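Hypoxic response protein 1 (Mycobacterium tuberculosis, PDB 1Y5H) is of unknown biochemical function but is a secreted, homodimeric CBS-domain protein of the hypoxic response that, unlike some relatives, does not seem to bind AMP. Local coordinates at residues Y85-A89 with R107-S112; D59-G64 with L79-S83; T19-E23 with L42-G46. All coordinates share one frame; numbering follows the deposited sequence.

Interaction 1 (Y85-A89 with R107-S112); sequences YYVDA and RVPVIS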
# COMPACT_ATOMS: atom_id res chain seq x y z
N TYR A 85 -5.71 14.21 9.57
CA TYR A 85 -6.63 14.91 8.69
C TYR A 85 -7.99 14.31 8.97
O TYR A 85 -8.08 13.15 9.39
CB TYR A 85 -6.23 14.74 7.22
CG TYR A 85 -5.88 13.32 6.81
CD1 TYR A 85 -6.87 12.43 6.40
CD2 TYR A 85 -4.56 12.87 6.84
CE1 TYR A 85 -6.55 11.12 6.03
CE2 TYR A 85 -4.23 11.57 6.48
CZ TYR A 85 -5.23 10.70 6.08
OH TYR A 85 -4.90 9.41 5.74
N TYR A 86 -9.03 15.10 8.76
CA TYR A 86 -10.39 14.64 9.01
C TYR A 86 -11.36 15.70 8.54
O TYR A 86 -10.95 16.80 8.16
CB TYR A 86 -10.61 14.39 10.50
CG TYR A 86 -10.37 15.58 11.41
CD1 TYR A 86 -11.31 16.61 11.54
CD2 TYR A 86 -9.20 15.67 12.16
CE1 TYR A 86 -11.09 17.70 12.40
CE2 TYR A 86 -8.97 16.75 13.02
CZ TYR A 86 -9.91 17.75 13.13
OH TYR A 86 -9.66 18.79 14.00
N VAL A 87 -12.64 15.36 8.57
CA VAL A 87 -13.68 16.31 8.21
C VAL A 87 -14.75 16.22 9.28
O VAL A 87 -14.92 15.19 9.94
CB VAL A 87 -14.33 16.00 6.84
CG1 VAL A 87 -13.29 16.16 5.74
CG2 VAL A 87 -14.93 14.60 6.82
N ASP A 88 -15.47 17.32 9.46
CA ASP A 88 -16.55 17.39 10.43
C ASP A 88 -17.74 16.63 9.85
O ASP A 88 -17.86 16.50 8.63
CB ASP A 88 -16.93 18.85 10.68
CG ASP A 88 -18.16 18.99 11.54
OD1 ASP A 88 -18.14 18.53 12.70
OD2 ASP A 88 -19.16 19.56 11.06
N ALA A 89 -18.60 16.12 10.72
CA ALA A 89 -19.77 15.36 10.27
C ALA A 89 -20.67 16.16 9.33
O ALA A 89 -21.40 15.58 8.53
CB ALA A 89 -20.56 14.89 11.48
N ARG A 107 -9.55 7.82 1.67
CA ARG A 107 -10.54 7.78 2.74
C ARG A 107 -10.16 8.75 3.84
O ARG A 107 -8.97 9.00 4.09
CB ARG A 107 -10.71 6.37 3.29
CG ARG A 107 -9.52 5.78 4.01
CD ARG A 107 -9.88 4.40 4.54
NE ARG A 107 -10.28 3.50 3.47
CZ ARG A 107 -11.16 2.51 3.59
NH1 ARG A 107 -11.73 2.27 4.76
NH2 ARG A 107 -11.46 1.76 2.55
N VAL A 108 -11.17 9.30 4.49
CA VAL A 108 -10.97 10.29 5.54
C VAL A 108 -11.86 10.02 6.74
O VAL A 108 -13.00 9.58 6.60
CB VAL A 108 -11.29 11.70 4.99
CG1 VAL A 108 -11.23 12.73 6.09
CG2 VAL A 108 -10.33 12.04 3.87
N PRO A 109 -11.34 10.27 7.96
CA PRO A 109 -12.12 10.05 9.18
C PRO A 109 -13.13 11.18 9.34
O PRO A 109 -12.88 12.31 8.93
CB PRO A 109 -11.07 10.09 10.29
CG PRO A 109 -9.75 9.96 9.60
CD PRO A 109 -9.95 10.62 8.27
N VAL A 110 -14.28 10.86 9.92
CA VAL A 110 -15.31 11.86 10.17
C VAL A 110 -15.38 12.06 11.68
O VAL A 110 -15.47 11.09 12.44
CB VAL A 110 -16.67 11.41 9.62
CG1 VAL A 110 -17.71 12.49 9.86
CG2 VAL A 110 -16.55 11.11 8.14
N ILE A 111 -15.31 13.32 12.11
CA ILE A 111 -15.33 13.66 13.53
C ILE A 111 -16.57 14.44 13.94
O ILE A 111 -17.11 15.23 13.17
CB ILE A 111 -14.08 14.50 13.90
CG1 ILE A 111 -12.80 13.72 13.57
CG2 ILE A 111 -14.11 14.89 15.37
CD1 ILE A 111 -12.66 12.43 14.34
N SER A 112 -17.01 14.20 15.17
CA SER A 112 -18.16 14.89 15.73
C SER A 112 -17.91 14.96 17.23
O SER A 112 -17.86 13.93 17.90
CB SER A 112 -19.45 14.11 15.45
OG SER A 112 -20.59 14.83 15.88
O HOH W 1 -6.45 7.59 4.69
O HOH W 2 -20.39 17.80 14.33

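Interaction 2 (D59-G64 with L79-S83); sequences DIVIKG and LARDS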
# COMPACT_ATOMS: atom_id res chain seq x y z
N ASP A 59 2.62 2.90 5.54
CA ASP A 59 3.25 3.55 6.69
C ASP A 59 4.01 2.51 7.51
O ASP A 59 5.14 2.75 7.95
CB ASP A 59 2.21 4.17 7.63
CG ASP A 59 1.68 5.50 7.14
OD1 ASP A 59 2.28 6.09 6.22
OD2 ASP A 59 0.67 5.97 7.72
N ILE A 60 3.37 1.37 7.75
CA ILE A 60 3.98 0.30 8.54
C ILE A 60 5.28 -0.17 7.90
O ILE A 60 6.26 -0.43 8.59
CB ILE A 60 3.00 -0.88 8.68
CG1 ILE A 60 1.80 -0.45 9.53
CG2 ILE A 60 3.72 -2.09 9.31
CD1 ILE A 60 0.75 -1.54 9.70
N VAL A 61 5.28 -0.26 6.58
CA VAL A 61 6.46 -0.72 5.86
C VAL A 61 7.55 0.35 5.78
O VAL A 61 8.71 0.08 6.09
CB VAL A 61 6.10 -1.15 4.42
CG1 VAL A 61 7.36 -1.53 3.63
CG2 VAL A 61 5.14 -2.34 4.46
N ILE A 62 7.17 1.56 5.37
CA ILE A 62 8.12 2.65 5.18
C ILE A 62 8.58 3.40 6.43
O ILE A 62 9.77 3.66 6.59
CB ILE A 62 7.56 3.69 4.17
CG1 ILE A 62 7.21 3.00 2.85
CG2 ILE A 62 8.57 4.81 3.95
CD1 ILE A 62 8.36 2.27 2.19
N LYS A 63 7.63 3.75 7.29
CA LYS A 63 7.96 4.47 8.52
C LYS A 63 8.24 3.51 9.66
O LYS A 63 8.79 3.90 10.68
CB LYS A 63 6.81 5.41 8.90
CG LYS A 63 6.55 6.53 7.90
CD LYS A 63 5.41 7.43 8.38
CE LYS A 63 5.12 8.53 7.38
NZ LYS A 63 4.03 9.42 7.86
N GLY A 64 7.85 2.25 9.49
CA GLY A 64 8.07 1.26 10.52
C GLY A 64 9.26 0.36 10.23
O GLY A 64 10.37 0.62 10.69
N LEU A 79 3.26 6.09 14.58
CA LEU A 79 3.29 6.37 13.15
C LEU A 79 2.10 7.19 12.68
O LEU A 79 2.22 8.02 11.78
CB LEU A 79 3.35 5.06 12.35
CG LEU A 79 4.68 4.30 12.32
CD1 LEU A 79 5.09 3.89 13.72
CD2 LEU A 79 4.54 3.08 11.42
N ALA A 80 0.94 6.98 13.30
CA ALA A 80 -0.27 7.69 12.90
C ALA A 80 -0.29 9.18 13.24
O ALA A 80 -0.97 9.96 12.56
CB ALA A 80 -1.50 7.01 13.50
N ARG A 81 0.45 9.58 14.27
CA ARG A 81 0.48 10.99 14.66
C ARG A 81 1.10 11.90 13.61
O ARG A 81 1.08 13.12 13.76
CB ARG A 81 1.22 11.17 15.99
CG ARG A 81 0.42 10.70 17.20
CD ARG A 81 1.32 10.52 18.41
NE ARG A 81 0.71 9.62 19.38
CZ ARG A 81 1.37 8.68 20.05
NH1 ARG A 81 2.68 8.52 19.86
NH2 ARG A 81 0.73 7.90 20.90
N ASP A 82 1.66 11.31 12.55
CA ASP A 82 2.26 12.09 11.46
C ASP A 82 1.18 12.44 10.44
O ASP A 82 1.38 13.33 9.61
CB ASP A 82 3.33 11.29 10.71
CG ASP A 82 4.49 10.88 11.59
OD1 ASP A 82 4.75 11.54 12.62
OD2 ASP A 82 5.16 9.89 11.22
N SER A 83 0.05 11.75 10.50
CA SER A 83 -1.01 11.95 9.53
C SER A 83 -2.37 12.30 10.12
O SER A 83 -3.24 11.44 10.22
CB SER A 83 -1.15 10.70 8.66
OG SER A 83 0.10 10.28 8.15
O HOH W 3 1.77 8.18 9.18
O HOH W 4 -1.07 7.73 7.32

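Interaction 3 (T19-E23 with L42-G46); sequences TCVGE and LPICG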
# COMPACT_ATOMS: atom_id res chain seq x y z
N THR A 19 -14.63 0.70 14.06
CA THR A 19 -13.82 0.69 15.27
C THR A 19 -12.51 1.44 15.07
O THR A 19 -11.84 1.28 14.05
CB THR A 19 -13.49 -0.74 15.72
OG1 THR A 19 -14.71 -1.45 15.98
CG2 THR A 19 -12.64 -0.73 16.98
N CYS A 20 -12.15 2.26 16.05
CA CYS A 20 -10.91 2.99 15.98
C CYS A 20 -9.86 2.15 16.72
O CYS A 20 -10.09 1.70 17.85
CB CYS A 20 -11.06 4.36 16.65
SG CYS A 20 -9.81 5.57 16.12
N VAL A 21 -8.73 1.92 16.06
CA VAL A 21 -7.66 1.13 16.65
C VAL A 21 -6.94 1.96 17.70
O VAL A 21 -6.68 3.14 17.49
CB VAL A 21 -6.67 0.69 15.56
CG1 VAL A 21 -5.52 -0.09 16.18
CG2 VAL A 21 -7.40 -0.17 14.53
N GLY A 22 -6.63 1.34 18.83
CA GLY A 22 -5.96 2.06 19.90
C GLY A 22 -4.55 2.50 19.54
O GLY A 22 -3.81 1.77 18.89
N GLU A 23 -4.18 3.71 19.98
CA GLU A 23 -2.86 4.26 19.70
C GLU A 23 -1.72 3.42 20.27
O GLU A 23 -0.60 3.48 19.78
CB GLU A 23 -2.76 5.69 20.26
CG GLU A 23 -2.94 5.75 21.77
CD GLU A 23 -2.48 7.06 22.39
OE1 GLU A 23 -1.30 7.43 22.21
OE2 GLU A 23 -3.30 7.72 23.06
N LEU A 42 -6.24 2.66 8.68
CA LEU A 42 -7.02 2.53 9.91
C LEU A 42 -6.99 3.81 10.73
O LEU A 42 -5.96 4.46 10.84
CB LEU A 42 -6.43 1.42 10.79
CG LEU A 42 -6.34 -0.03 10.31
CD1 LEU A 42 -5.38 -0.80 11.21
CD2 LEU A 42 -7.72 -0.65 10.32
N PRO A 43 -8.14 4.19 11.31
CA PRO A 43 -8.15 5.41 12.12
C PRO A 43 -7.58 5.00 13.48
O PRO A 43 -7.91 3.92 13.99
CB PRO A 43 -9.64 5.77 12.19
CG PRO A 43 -10.31 4.43 12.12
CD PRO A 43 -9.50 3.69 11.08
N ILE A 44 -6.70 5.82 14.04
CA ILE A 44 -6.06 5.52 15.32
C ILE A 44 -6.52 6.52 16.38
O ILE A 44 -6.48 7.73 16.16
CB ILE A 44 -4.51 5.58 15.18
CG1 ILE A 44 -4.06 4.64 14.05
CG2 ILE A 44 -3.84 5.19 16.49
CD1 ILE A 44 -4.51 3.20 14.21
N CYS A 45 -6.94 6.01 17.54
CA CYS A 45 -7.44 6.89 18.60
C CYS A 45 -6.82 6.70 19.97
O CYS A 45 -6.27 5.66 20.29
CB CYS A 45 -8.94 6.69 18.79
SG CYS A 45 -10.01 7.13 17.40
N GLY A 46 -6.96 7.76 20.77
CA GLY A 46 -6.51 7.73 22.14
C GLY A 46 -7.76 7.35 22.92
O GLY A 46 -8.59 6.61 22.41

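Interaction 1 (Y85-A89 with R107-S112)
The ring of Tyr85 meets the backbone of Arg107 at its edge: CE1 lies 3.8 Å from Arg107 O, near the ring plane. Also in that plane sits a water that bonds to Tyr85 OH at 2.6 Å and donates to Arg107 O, closing a bridge between the phenol and the start of strand 107-112. Pro109 CD and Val108 CG2 approach this ring obliquely, and Tyr85 O lies 3.3 Å from Pro109 CD; His103, by similarity a zinc ligand, stacks on the ring from outside the two segments. The second ring, Tyr86, turns the other way. With chi1 at 58° its CG stands between the backbone N and the carbonyl carbon, which brings the ring back against Ile111; the two meet obliquely, Tyr86 CG to Ile111 CG1 3.7 Å.

Beyond the rings, from Val87 on, the backbones pair as parallel strands. Val87 is the residue that bonds in both directions: its N donates to Pro109 O, and its O accepts from Ile111 N at 2.9 Å in a nearly straight bond (168° at the hydrogen). A weaker bond, Ala89 N to Ile111 O, follows as the first strand ends. Val87 and Val110 turn their side chains to one face of the sheet, where Val99 of helix 93-103 packs on Val87. Val110 CG1 reaches across to Ala89 CA, 3.6 Å away. Ile111 lies on the other face with Asp88, whose OD2 accepts from the backbone N of Asn90 while OD1 takes a water proton.

Strands 87-88 and 107-112, joined through helix 93-103, thus make the parallel beta-alpha-beta unit of the second CBS motif, with the helix packed on the Val87 face.

Interaction 2 (D59-G64 with L79-S83)
Leu79 sits as a knob in a hole formed by Asp59, Ile60, Lys63 and Gly64, packing helix 76-80 against helix 57-65 in this CBS-domain protein. One methyl does most of the touching: CD2 lies 3.5 Å from Asp59 O and 3.9 Å from Gly64 N, with Lys63 CB alongside. Asp59 O is also the acceptor for Lys63 N and, weakly, for Gly64 N, where the helix widens into a pi-type turn. The methyl therefore rests against a carbonyl already engaged by its own helix.

Beside this apolar seat the contact becomes polar. The Lys63 chain is fully extended beyond CG, which carries its ammonium out past Leu79. There NZ makes a long salt bridge to Asp82 OD2, 3.6 Å away, the two side chains coming from opposite directions. No direct hydrogen bond spans the two segments; water supplies the hydrogen-bonded links. One molecule accepts from Lys63 NZ at 2.9 Å and also lies 2.6 Å from Leu79 O and 2.9 Å from Ser83 OG. The type I turn from Ala80 to Ser83, closed by Ser83 N to Ala80 O, places Asp82 beside the lysine and Ser83 OG near that water.

Farther out, Leu55 of strand 51-56 packs on both Ile60 and Leu79. Val61, whose side chain points away from Leu79, packs on Ala31 of the second subunit. Asp59, in the floor of the leucine's hole, is held in turn from one residue further back: its backbone N is hydrogen-bonded to Thr56 OG1.

Interaction 3 (T19-E23 with L42-G46)
Val21 O takes the straightest of three backbone bonds here, from Cys45 N at 2.9 Å and 165° at the hydrogen, and also a CA-H...O contact from Ile44 CA. Val21 N donates to Pro43 O, and Glu23 N to Cys45 O at 2.9 Å, giving a short parallel pairing of strands 21-22 and 41-45. A disulfide runs alongside these bonds: Cys20 SG to Cys45 SG is 2.0 Å, with a chi3 of 88°. Because Cys20 SG lies anti to its own backbone N (chi1 -159°), the sulfur leans along the neighbouring strand, 3.3 Å from Pro43 O.

Val21 and Ile44 lie side by side on the same face, Val21 CB against Ile44 CD1 at 3.6 Å, while Leu42 CD1 meets Val21 CG2. Tyr33 of helix 27-37, the connection between the strands, touches Val21 and Leu42. Glu23 CB and CG pass beside Cys45 O, OE2 coming to 3.3 Å from Gly46 CA, while OE1 forms a salt bridge with Arg81. In this beta-alpha-beta unit of the first CBS motif, a covalent tie from Cys20, just before strand 21-22, to Cys45 of the neighbouring strand therefore backs up the hydrogen bonds.

Interactions 1 and 3 are equivalent in kind: each pairs the two parallel strands of a beta-alpha-beta unit, one in each CBS motif. Interaction 1 is buried, with tyrosine rings and water at its margins; 2 and 3 are partly so, and 19-23 with 42-46 carries a disulfide. Interaction 2 differs in its elements and chemistry. It joins a helix to the last residues of another and the turn there, and has a leucine knob, a long salt bridge and water in place of direct hydrogen bonds. Arg81 with Glu23, and Ala80 packing on Ile44, connect it to interaction 3. Towards interaction 1 its link is sequence alone, the two contacts lying on opposite sides of the chain's centre.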